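Local coordinates for uncharacterized protein Rv2277c (Mycobacterium tuberculosis, PDB 5VUG) that is uncharacterized but carries a TIM-barrel glycerophosphodiester phosphodiesterase domain and therefore probably hydrolyses phosphoric diesters, at residues F204-V210 / A224-W230. Numbering follows the deposited sequence.
Sequences FELHRDV and AVNAELW
Phe204, near the end of barrel strand 201-205, lays CE2 3.6 Å from Leu229 CD1, while Leu206 CD1 lies 4.0 Å from Trp230 CD1; bulky apolar groups suit this buried base. Trp230 NE1 donates to Phe204 O (2.9 Å). Leu206, near helical (-68/-30), leads into strand 208-215, which pairs with 220-227 as an antiparallel hairpin projecting from the barrel; the axes of 208-210 and 224-227 approach to 4.5 Å, directions 153° apart. Hydrogen-bonded pairs Arg208-Ala227 (Arg208 N-Ala227 O 2.9 Å, Ala227 N-Arg208 O 2.7 Å) and Val210-Val225 (Val210 N-Val225 O 2.9 Å, Val225 N-Val210 O 3.0 Å) share the face where small Ala227 admits Val210 CG2, 4.4 Å from its CB. Non-hydrogen-bonded Asp209-Asn226 (CA-CA 4.3 Å) occupies the other face, where Asn226, chi1 t, brings ND2 to donate to Asp209 OD1 (2.8 Å). Beyond Arg208-Ala227, toward the barrel, the backbones separate: one water donates to Glu205 O and Ala227 O (both 2.8 Å) and accepts from Leu229 N (2.9 Å); another joins Leu206 O (2.8 Å) and Trp230 N (2.9 Å). Long Arg208 salt-bridges Glu214 of the second subunit; His207 NE2 hydrogen-bonds Asp256. Direct bonds thus hold the hairpin, water fills its base, and the Arg208-Val210 face meets the second subunit.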
# COMPACT_ATOMS: atom_id res chain seq x y z
N PHE A 204 -3.33 10.74 11.63
CA PHE A 204 -3.19 10.45 10.21
C PHE A 204 -4.43 10.96 9.51
O PHE A 204 -5.49 11.05 10.11
CB PHE A 204 -3.04 8.94 9.95
CG PHE A 204 -2.20 8.62 8.75
CD1 PHE A 204 -0.82 8.67 8.83
CD2 PHE A 204 -2.78 8.27 7.54
CE1 PHE A 204 -0.03 8.37 7.72
CE2 PHE A 204 -2.00 7.97 6.43
CZ PHE A 204 -0.62 8.02 6.53
N GLU A 205 -4.26 11.30 8.22
CA GLU A 205 -5.37 11.74 7.38
C GLU A 205 -6.47 10.68 7.30
O GLU A 205 -6.21 9.48 7.31
CB GLU A 205 -4.87 12.00 5.95
CG GLU A 205 -4.14 13.31 5.73
CD GLU A 205 -2.71 13.35 6.26
OE1 GLU A 205 -2.20 12.33 6.76
OE2 GLU A 205 -2.10 14.43 6.17
N LEU A 206 -7.72 11.16 7.19
CA LEU A 206 -8.85 10.26 6.94
C LEU A 206 -8.79 9.67 5.54
O LEU A 206 -9.29 8.56 5.32
CB LEU A 206 -10.17 11.02 7.10
CG LEU A 206 -10.92 10.88 8.42
CD1 LEU A 206 -10.00 11.15 9.58
CD2 LEU A 206 -12.14 11.82 8.43
N HIS A 207 -8.22 10.40 4.58
CA HIS A 207 -8.03 9.94 3.21
C HIS A 207 -6.62 10.32 2.80
O HIS A 207 -6.22 11.48 2.95
CB HIS A 207 -8.98 10.66 2.25
CG HIS A 207 -10.38 10.72 2.74
ND1 HIS A 207 -11.31 9.75 2.43
CD2 HIS A 207 -11.03 11.62 3.51
CE1 HIS A 207 -12.47 10.05 2.99
NE2 HIS A 207 -12.32 11.19 3.65
N ARG A 208 -5.86 9.36 2.27
CA ARG A 208 -4.46 9.60 1.95
C ARG A 208 -4.09 8.90 0.66
O ARG A 208 -4.24 7.68 0.55
CB ARG A 208 -3.56 9.12 3.09
CG ARG A 208 -2.08 9.50 2.90
CD ARG A 208 -1.87 11.00 3.09
NE ARG A 208 -0.45 11.33 3.18
CZ ARG A 208 0.21 12.12 2.34
NH1 ARG A 208 -0.43 12.70 1.31
NH2 ARG A 208 1.50 12.36 2.52
N ASP A 209 -3.59 9.67 -0.31
CA ASP A 209 -3.05 9.06 -1.53
C ASP A 209 -1.72 8.38 -1.21
O ASP A 209 -0.82 8.99 -0.63
CB ASP A 209 -2.80 10.13 -2.59
CG ASP A 209 -4.07 10.67 -3.19
OD1 ASP A 209 -5.08 9.94 -3.20
OD2 ASP A 209 -4.04 11.82 -3.65
N VAL A 210 -1.60 7.10 -1.59
CA VAL A 210 -0.36 6.36 -1.44
C VAL A 210 -0.07 5.61 -2.73
O VAL A 210 -0.92 5.52 -3.63
CB VAL A 210 -0.39 5.38 -0.24
CG1 VAL A 210 -0.57 6.15 1.06
CG2 VAL A 210 -1.48 4.34 -0.41
N ALA A 224 -1.57 3.25 -7.65
CA ALA A 224 -1.93 4.43 -6.90
C ALA A 224 -3.29 4.19 -6.24
O ALA A 224 -4.24 3.80 -6.92
CB ALA A 224 -2.02 5.63 -7.84
N VAL A 225 -3.37 4.40 -4.93
CA VAL A 225 -4.58 4.06 -4.18
C VAL A 225 -4.81 5.12 -3.12
O VAL A 225 -3.86 5.57 -2.46
CB VAL A 225 -4.45 2.68 -3.49
CG1 VAL A 225 -5.80 2.24 -2.89
CG2 VAL A 225 -3.93 1.62 -4.45
N ASN A 226 -6.07 5.49 -2.92
CA ASN A 226 -6.43 6.34 -1.80
C ASN A 226 -6.80 5.47 -0.60
O ASN A 226 -7.68 4.62 -0.70
CB ASN A 226 -7.55 7.30 -2.16
CG ASN A 226 -7.73 8.37 -1.10
OD1 ASN A 226 -8.41 8.15 -0.11
ND2 ASN A 226 -7.09 9.53 -1.30
N ALA A 227 -6.11 5.68 0.52
CA ALA A 227 -6.28 4.85 1.71
C ALA A 227 -7.14 5.57 2.74
O ALA A 227 -6.88 6.74 3.07
CB ALA A 227 -4.92 4.53 2.32
N GLU A 228 -8.16 4.88 3.24
CA GLU A 228 -9.00 5.35 4.35
C GLU A 228 -8.72 4.43 5.54
O GLU A 228 -9.32 3.36 5.66
CB GLU A 228 -10.46 5.34 3.92
CG GLU A 228 -10.70 6.22 2.69
CD GLU A 228 -12.15 6.19 2.21
OE1 GLU A 228 -13.04 5.79 2.99
OE2 GLU A 228 -12.39 6.58 1.05
N LEU A 229 -7.81 4.85 6.41
CA LEU A 229 -7.18 3.94 7.37
C LEU A 229 -7.83 3.92 8.74
O LEU A 229 -7.57 2.98 9.51
CB LEU A 229 -5.70 4.29 7.53
CG LEU A 229 -4.90 4.08 6.24
CD1 LEU A 229 -3.54 4.72 6.39
CD2 LEU A 229 -4.77 2.59 5.91
N TRP A 230 -8.66 4.91 9.08
CA TRP A 230 -9.31 4.96 10.37
C TRP A 230 -10.70 4.34 10.26
O TRP A 230 -11.54 4.83 9.50
CB TRP A 230 -9.44 6.40 10.87
CG TRP A 230 -8.15 7.08 11.27
CD1 TRP A 230 -7.60 8.19 10.68
CD2 TRP A 230 -7.26 6.71 12.34
NE1 TRP A 230 -6.43 8.54 11.33
CE2 TRP A 230 -6.20 7.64 12.34
CE3 TRP A 230 -7.26 5.69 13.29
CZ2 TRP A 230 -5.15 7.58 13.26
CZ3 TRP A 230 -6.22 5.62 14.20
CH2 TRP A 230 -5.17 6.56 14.18
O HOH W 1 -6.20 7.15 5.80
O HOH W 2 -10.04 6.95 7.49
O HOH W 3 -7.08 12.62 -0.06